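PDB 5I45: glycosyl transferases group 1 family protein from Francisella tularensis subsp. tularensis, which probably transfers a sugar from an activated donor to an acceptor as a GT-B-type glycosyltransferase, of which this chain is the C-terminal domain. Local coordinates for residues E49-I52 with V53-K57; Q165-A168 with D169-M173. All blocks are in the same frame, centred on the assembly; numbering follows the deposited sequence.

Contact 1. Residues E49-I52 with V53-K57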
ATOM      1  N   GLU A  49      -6.401  -6.146   9.144  1.00 10.20           N
ATOM      2  CA  GLU A  49      -7.803  -6.123   9.554  1.00 10.94           C
ATOM      3  C   GLU A  49      -8.655  -5.415   8.498  1.00 10.52           C
ATOM      4  O   GLU A  49      -9.742  -5.889   8.134  1.00 10.84           O
ATOM      5  CB  GLU A  49      -7.951  -5.488  10.939  1.00 12.22           C
ATOM      6  CG  GLU A  49      -7.409  -6.405  12.034  1.00 13.32           C
ATOM      7  CD  GLU A  49      -7.315  -5.754  13.391  1.00 15.33           C
ATOM      8  OE1 GLU A  49      -7.362  -4.519  13.469  1.00 17.58           O
ATOM      9  OE2 GLU A  49      -7.162  -6.488  14.377  1.00 16.36           O
ATOM     10  N   ALA A  50      -8.141  -4.323   7.935  1.00  9.88           N
ATOM     11  CA  ALA A  50      -8.870  -3.613   6.867  1.00 10.26           C
ATOM     12  C   ALA A  50      -9.019  -4.503   5.623  1.00 10.07           C
ATOM     13  O   ALA A  50     -10.070  -4.506   4.982  1.00 10.61           O
ATOM     14  CB  ALA A  50      -8.171  -2.320   6.496  1.00  9.87           C
ATOM     15  N   ALA A  51      -7.954  -5.219   5.289  1.00  9.92           N
ATOM     16  CA  ALA A  51      -7.972  -6.088   4.127  1.00 10.18           C
ATOM     17  C   ALA A  51      -8.955  -7.221   4.319  1.00 10.70           C
ATOM     18  O   ALA A  51      -9.629  -7.622   3.379  1.00 11.74           O
ATOM     19  CB  ALA A  51      -6.576  -6.632   3.821  1.00  9.90           C
ATOM     20  N   ILE A  52      -9.062  -7.738   5.538  1.00 11.05           N
ATOM     21  CA  ILE A  52      -9.993  -8.829   5.817  1.00 12.06           C
ATOM     22  C   ILE A  52     -11.443  -8.365   5.610  1.00 12.75           C
ATOM     23  O   ILE A  52     -12.242  -9.090   5.020  1.00 14.59           O
ATOM     24  CB  ILE A  52      -9.753  -9.402   7.231  1.00 12.46           C
ATOM     25  CG1 ILE A  52      -8.461 -10.223   7.225  1.00 12.46           C
ATOM     26  CG2 ILE A  52     -10.933 -10.233   7.707  1.00 13.58           C
ATOM     27  CD1 ILE A  52      -8.016 -10.633   8.602  1.00 13.03           C
ATOM     28  N   VAL A  53     -11.775  -7.173   6.072  1.00 12.75           N
ATOM     29  CA  VAL A  53     -13.099  -6.601   5.859  1.00 13.68           C
ATOM     30  C   VAL A  53     -13.335  -6.345   4.366  1.00 13.53           C
ATOM     31  O   VAL A  53     -14.349  -6.704   3.793  1.00 14.79           O
ATOM     32  CB  VAL A  53     -13.211  -5.263   6.655  1.00 14.33           C
ATOM     33  CG1 VAL A  53     -14.392  -4.414   6.220  1.00 15.44           C
ATOM     34  CG2 VAL A  53     -13.242  -5.543   8.158  1.00 15.09           C
ATOM     35  N   THR A  54     -12.361  -5.718   3.715  1.00 12.16           N
ATOM     36  CA  THR A  54     -12.553  -5.255   2.349  1.00 12.48           C
ATOM     37  C   THR A  54     -12.591  -6.376   1.326  1.00 12.55           C
ATOM     38  O   THR A  54     -13.418  -6.375   0.407  1.00 13.55           O
ATOM     39  CB  THR A  54     -11.425  -4.263   2.002  1.00 11.83           C
ATOM     40  OG1 THR A  54     -11.438  -3.179   2.937  1.00 12.33           O
ATOM     41  CG2 THR A  54     -11.585  -3.725   0.611  1.00 12.40           C
ATOM     42  N   LEU A  55     -11.664  -7.291   1.438  1.00 12.71           N
ATOM     43  CA  LEU A  55     -11.465  -8.260   0.382  1.00 13.90           C
ATOM     44  C   LEU A  55     -12.507  -9.344   0.339  1.00 15.47           C
ATOM     45  O   LEU A  55     -12.621 -10.025  -0.683  1.00 16.77           O
ATOM     46  CB  LEU A  55     -10.052  -8.803   0.404  1.00 13.75           C
ATOM     47  CG  LEU A  55      -9.015  -7.715   0.176  1.00 14.04           C
ATOM     48  CD1 LEU A  55      -7.628  -8.314   0.238  1.00 14.53           C
ATOM     49  CD2 LEU A  55      -9.219  -6.974  -1.143  1.00 14.92           C
ATOM     50  N   LYS A  56     -13.267  -9.530   1.419  1.00 16.93           N
ATOM     51  CA  LYS A  56     -14.419 -10.426   1.354  1.00 19.44           C
ATOM     52  C   LYS A  56     -15.377  -9.923   0.277  1.00 18.70           C
ATOM     53  O   LYS A  56     -16.028 -10.703  -0.422  1.00 20.30           O
ATOM     54  CB  LYS A  56     -15.146 -10.462   2.691  1.00 22.03           C
ATOM     55  CG  LYS A  56     -14.447 -11.248   3.778  1.00 24.77           C
ATOM     56  CD  LYS A  56     -14.984 -10.850   5.149  1.00 27.75           C
ATOM     57  CE  LYS A  56     -14.159 -11.412   6.295  1.00 29.28           C
ATOM     58  NZ  LYS A  56     -14.571 -12.797   6.641  1.00 31.84           N
ATOM     59  N   LYS A  57     -15.459  -8.607   0.145  1.00 17.44           N
ATOM     60  CA  LYS A  57     -16.343  -7.954  -0.796  1.00 16.99           C
ATOM     61  C   LYS A  57     -15.850  -7.930  -2.264  1.00 17.05           C
ATOM     62  O   LYS A  57     -16.639  -7.846  -3.198  1.00 18.22           O
ATOM     63  CB  LYS A  57     -16.582  -6.525  -0.276  1.00 16.31           C
ATOM     64  CG  LYS A  57     -17.621  -5.772  -1.038  1.00 15.82           C
ATOM     65  CD  LYS A  57     -17.902  -4.403  -0.417  1.00 14.63           C
ATOM     66  CE  LYS A  57     -18.895  -3.667  -1.286  1.00 14.53           C
ATOM     67  NZ  LYS A  57     -19.027  -2.244  -0.835  1.00 13.89           N
TER
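Thr54 and Ala50 meet one turn apart on helix 44-57, where a single carbonyl takes two donors from the same residue. Ala50 O accepts Thr54 N at 2.9 Å and Thr54 OG1 at 2.8 Å, the hydroxyl standing 37° out of the carbonyl plane. OG1 sits beside its own backbone N, anti to the carbonyl carbon (chi1 -58°), which carries it back over Ala50 O; the hydroxyl donates to its own helix, while the residue packs against Ala168 and Leu171 of helix 164-176. The neighbouring buried strip is apolar: Leu55 CD1 lies 4.1 Å from Ala51 CB, and Leu55 N reaches Ala51 O at 2.8 Å. Ala63 and Ile93, from two strands of the sheet, close over this pair, and Ile52 edges the packed face against Ile93 and Leu89. Lys56 and Val53 form the exposed side. The lysine methylenes lie close over Ile52 O, with CD at 3.3 Å. Val53 N bonds Glu49 O at 3.2 Å, and its side chain adds little more than CG2 beside that oxygen. Such an amphipathic helix, joining parallel strands 30-35 and 61-66, is the crossover of a beta-alpha-beta unit, consistent with the Rossmann-like C-terminal domain of GT-B glycosyltransferases.

Contact 2. Residues Q165-A168 with D169-M173; sequences QQIA and DKLDM
Asp169 and Gln165 are joined twice on the exposed face of helix 164-176. The backbone bond runs from Asp169 N to Gln165 O, and the side chains, crossing at about a right angle, add Gln165 NE2 to Asp169 OD1 at 3.2 Å (N-H...O 163°). The bend in the glutamine chain at chi2 (57°) turns its amide toward the carboxylate. Asp169 OD1 lies in the amide plane, but the nitrogen approaches from above the carboxylate plane, 48° out of it.

Lys170 follows, with its N bonded to Gln166 O at 3.2 Å. Its side chain folds back so that NZ donates a hydrogen bond to a water at 2.7 Å, and this water donates to Gln166 O at 2.8 Å; the carbonyl thus serves both the helix and the lysine head group.

Leu171 is buried and lies beside Ile167, both side chains pointing the same way, with Leu171 CD1 4.1 Å from Ile167 CG2. Ala50 and Thr54 of helix 44-57 cover this apolar pair.

At Asp172 the amide N meets Ala168 O at 2.8 Å, while in the conformer given OD1 hydrogen-bonds Tyr58 OH and also pairs with Lys57. Side-chain polarity is therefore engaged locally at Gln165 and Asp169, through water at Lys170 and around the end of helix 44-57 at Asp172, while Ile167 and Leu171 present a mainly apolar face to that helix and the sheet.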
ATOM      1  N   GLN A 165     -11.006   0.164  10.375  1.00 12.27           N
ATOM      2  CA  GLN A 165     -12.224   0.437   9.606  1.00 13.21           C
ATOM      3  C   GLN A 165     -12.081   1.681   8.729  1.00 12.61           C
ATOM      4  O   GLN A 165     -12.640   1.716   7.645  1.00 13.18           O
ATOM      5  CB  GLN A 165     -13.471   0.533  10.496  1.00 15.28           C
ATOM      6  CG  GLN A 165     -14.785   0.424   9.722  1.00 17.05           C
ATOM      7  CD  GLN A 165     -14.868  -0.857   8.919  1.00 19.06           C
ATOM      8  OE1 GLN A 165     -14.571  -1.931   9.427  1.00 20.83           O
ATOM      9  NE2 GLN A 165     -15.217  -0.736   7.633  1.00 20.59           N
ATOM     10  N   GLN A 166     -11.353   2.705   9.190  1.00 12.10           N
ATOM     11  CA  GLN A 166     -11.163   3.883   8.349  1.00 11.78           C
ATOM     12  C   GLN A 166     -10.365   3.504   7.085  1.00 10.79           C
ATOM     13  O   GLN A 166     -10.670   3.970   5.994  1.00 11.18           O
ATOM     14  CB  GLN A 166     -10.485   5.021   9.097  1.00 12.79           C
ATOM     15  CG  GLN A 166     -11.387   5.708  10.081  1.00 14.75           C
ATOM     16  CD  GLN A 166     -10.690   6.819  10.817  1.00 15.86           C
ATOM     17  OE1 GLN A 166      -9.758   7.441  10.279  1.00 16.77           O
ATOM     18  NE2 GLN A 166     -11.137   7.092  12.041  1.00 17.92           N
ATOM     19  N   ILE A 167      -9.348   2.663   7.232  1.00  9.83           N
ATOM     20  CA  ILE A 167      -8.601   2.185   6.059  1.00  9.56           C
ATOM     21  C   ILE A 167      -9.545   1.395   5.131  1.00  9.46           C
ATOM     22  O   ILE A 167      -9.562   1.621   3.924  1.00  9.28           O
ATOM     23  CB  ILE A 167      -7.399   1.330   6.471  1.00  9.67           C
ATOM     24  CG1 ILE A 167      -6.365   2.141   7.277  1.00  9.80           C
ATOM     25  CG2 ILE A 167      -6.737   0.738   5.220  1.00  9.41           C
ATOM     26  CD1 ILE A 167      -5.287   1.294   7.914  1.00 10.47           C
ATOM     27  N   ALA A 168     -10.327   0.483   5.697  1.00  9.71           N
ATOM     28  CA  ALA A 168     -11.255  -0.285   4.879  1.00 10.04           C
ATOM     29  C   ALA A 168     -12.216   0.582   4.110  1.00 10.19           C
ATOM     30  O   ALA A 168     -12.515   0.300   2.945  1.00 10.22           O
ATOM     31  CB  ALA A 168     -12.013  -1.276   5.743  1.00 10.59           C
ATOM     32  N   ASP A 169     -12.752   1.617   4.759  1.00 10.61           N
ATOM     33  CA  ASP A 169     -13.694   2.511   4.073  1.00 11.23           C
ATOM     34  C   ASP A 169     -13.035   3.171   2.868  1.00 10.93           C
ATOM     35  O   ASP A 169     -13.648   3.317   1.828  1.00 10.80           O
ATOM     36  CB  ASP A 169     -14.236   3.581   5.031  1.00 12.21           C
ATOM     37  CG  ASP A 169     -15.145   3.017   6.087  1.00 13.66           C
ATOM     38  OD1 ASP A 169     -15.707   1.920   5.905  1.00 15.06           O
ATOM     39  OD2 ASP A 169     -15.298   3.712   7.107  1.00 16.37           O
ATOM     40  N   LYS A 170     -11.768   3.560   3.008  1.00 12.07           N
ATOM     41  CA  LYS A 170     -11.075   4.178   1.875  1.00 11.84           C
ATOM     42  C   LYS A 170     -10.754   3.174   0.776  1.00 10.79           C
ATOM     43  O   LYS A 170     -10.861   3.490  -0.411  1.00 10.46           O
ATOM     44  CB  LYS A 170      -9.826   4.922   2.337  1.00 12.94           C
ATOM     45  CG  LYS A 170     -10.072   6.046   3.351  1.00 15.17           C
ATOM     46  CD  LYS A 170     -10.994   7.091   2.751  1.00 16.71           C
ATOM     47  CE  LYS A 170     -11.117   8.352   3.583  1.00 20.02           C
ATOM     48  NZ  LYS A 170     -12.337   8.406   4.389  1.00 22.23           N
ATOM     49  N   LEU A 171     -10.365   1.968   1.165  1.00 10.54           N
ATOM     50  CA  LEU A 171     -10.130   0.932   0.166  1.00 10.17           C
ATOM     51  C   LEU A 171     -11.412   0.663  -0.615  1.00 10.82           C
ATOM     52  O   LEU A 171     -11.405   0.566  -1.853  1.00 10.78           O
ATOM     53  CB  LEU A 171      -9.685  -0.354   0.821  1.00 10.41           C
ATOM     54  CG  LEU A 171      -8.297  -0.353   1.415  1.00 10.63           C
ATOM     55  CD1 LEU A 171      -8.095  -1.625   2.180  1.00 11.62           C
ATOM     56  CD2 LEU A 171      -7.245  -0.237   0.322  1.00 10.22           C
ATOM     57  N   ASP A 172     -12.503   0.443   0.120  0.60 11.73           N
ATOM     58  CA  ASP A 172     -13.845   0.165  -0.467  0.60 12.43           C
ATOM     59  C   ASP A 172     -14.137   1.184  -1.565  0.60 12.40           C
ATOM     60  O   ASP A 172     -14.418   0.839  -2.717  0.60 12.52           O
ATOM     61  CB  ASP A 172     -14.894   0.240   0.670  0.60 13.27           C
ATOM     62  CG  ASP A 172     -16.329  -0.155   0.245  0.60 13.63           C
ATOM     63  OD1 ASP A 172     -16.514  -0.800  -0.813  0.60 13.43           O
ATOM     64  OD2 ASP A 172     -17.262   0.145   1.036  0.60 14.79           O
HETATM   65  N   MSE A 173     -14.027   2.468  -1.190  0.50 12.55           N
HETATM   66  CA  MSE A 173     -14.290   3.637  -2.071  0.50 13.45           C
HETATM   67  C   MSE A 173     -13.412   3.705  -3.299  0.50 12.84           C
HETATM   68  O   MSE A 173     -13.890   4.041  -4.389  0.50 13.50           O
HETATM   69  CB  MSE A 173     -14.088   4.919  -1.227  0.50 15.02           C
HETATM   70  CG  MSE A 173     -13.965   6.236  -2.034  0.50 16.12           C
HETATM   71 SE   MSE A 173     -13.119   7.765  -1.079  0.50 19.77          SE
HETATM   72  CE  MSE A 173     -13.925   7.623   0.717  0.50 18.89           C
TER
HETATM   73  O   HOH W   1     -11.908   6.504   6.313  1.00 20.89           O

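Overall arrangement
Each contact joins successive turns within one helix, 44-57 in contact 1 and 164-176 in contact 2, with centres about 9 Å apart on the same side of the domain. Each has a buried apolar face and a solvent-facing one. Their inner faces meet: Ala50 CB packs 3.6 Å from Ile167 CG2, and Thr54 OG1 lies 3.4 Å from Ala168 CB. Nearer the surface, in the conformer given for Asp172, its OD1 forms a salt bridge of 2.9 Å with Lys57 NZ. Below, contact 1 rests on strands 61-66 and 93-96, contact 2 on strands 137-140 and 157-158. The side-chain hydrogen bond across contact 1 comes from a buried hydroxyl, whereas those of contact 2 lie outside, in an amide-carboxylate pair and a water-bridged lysine.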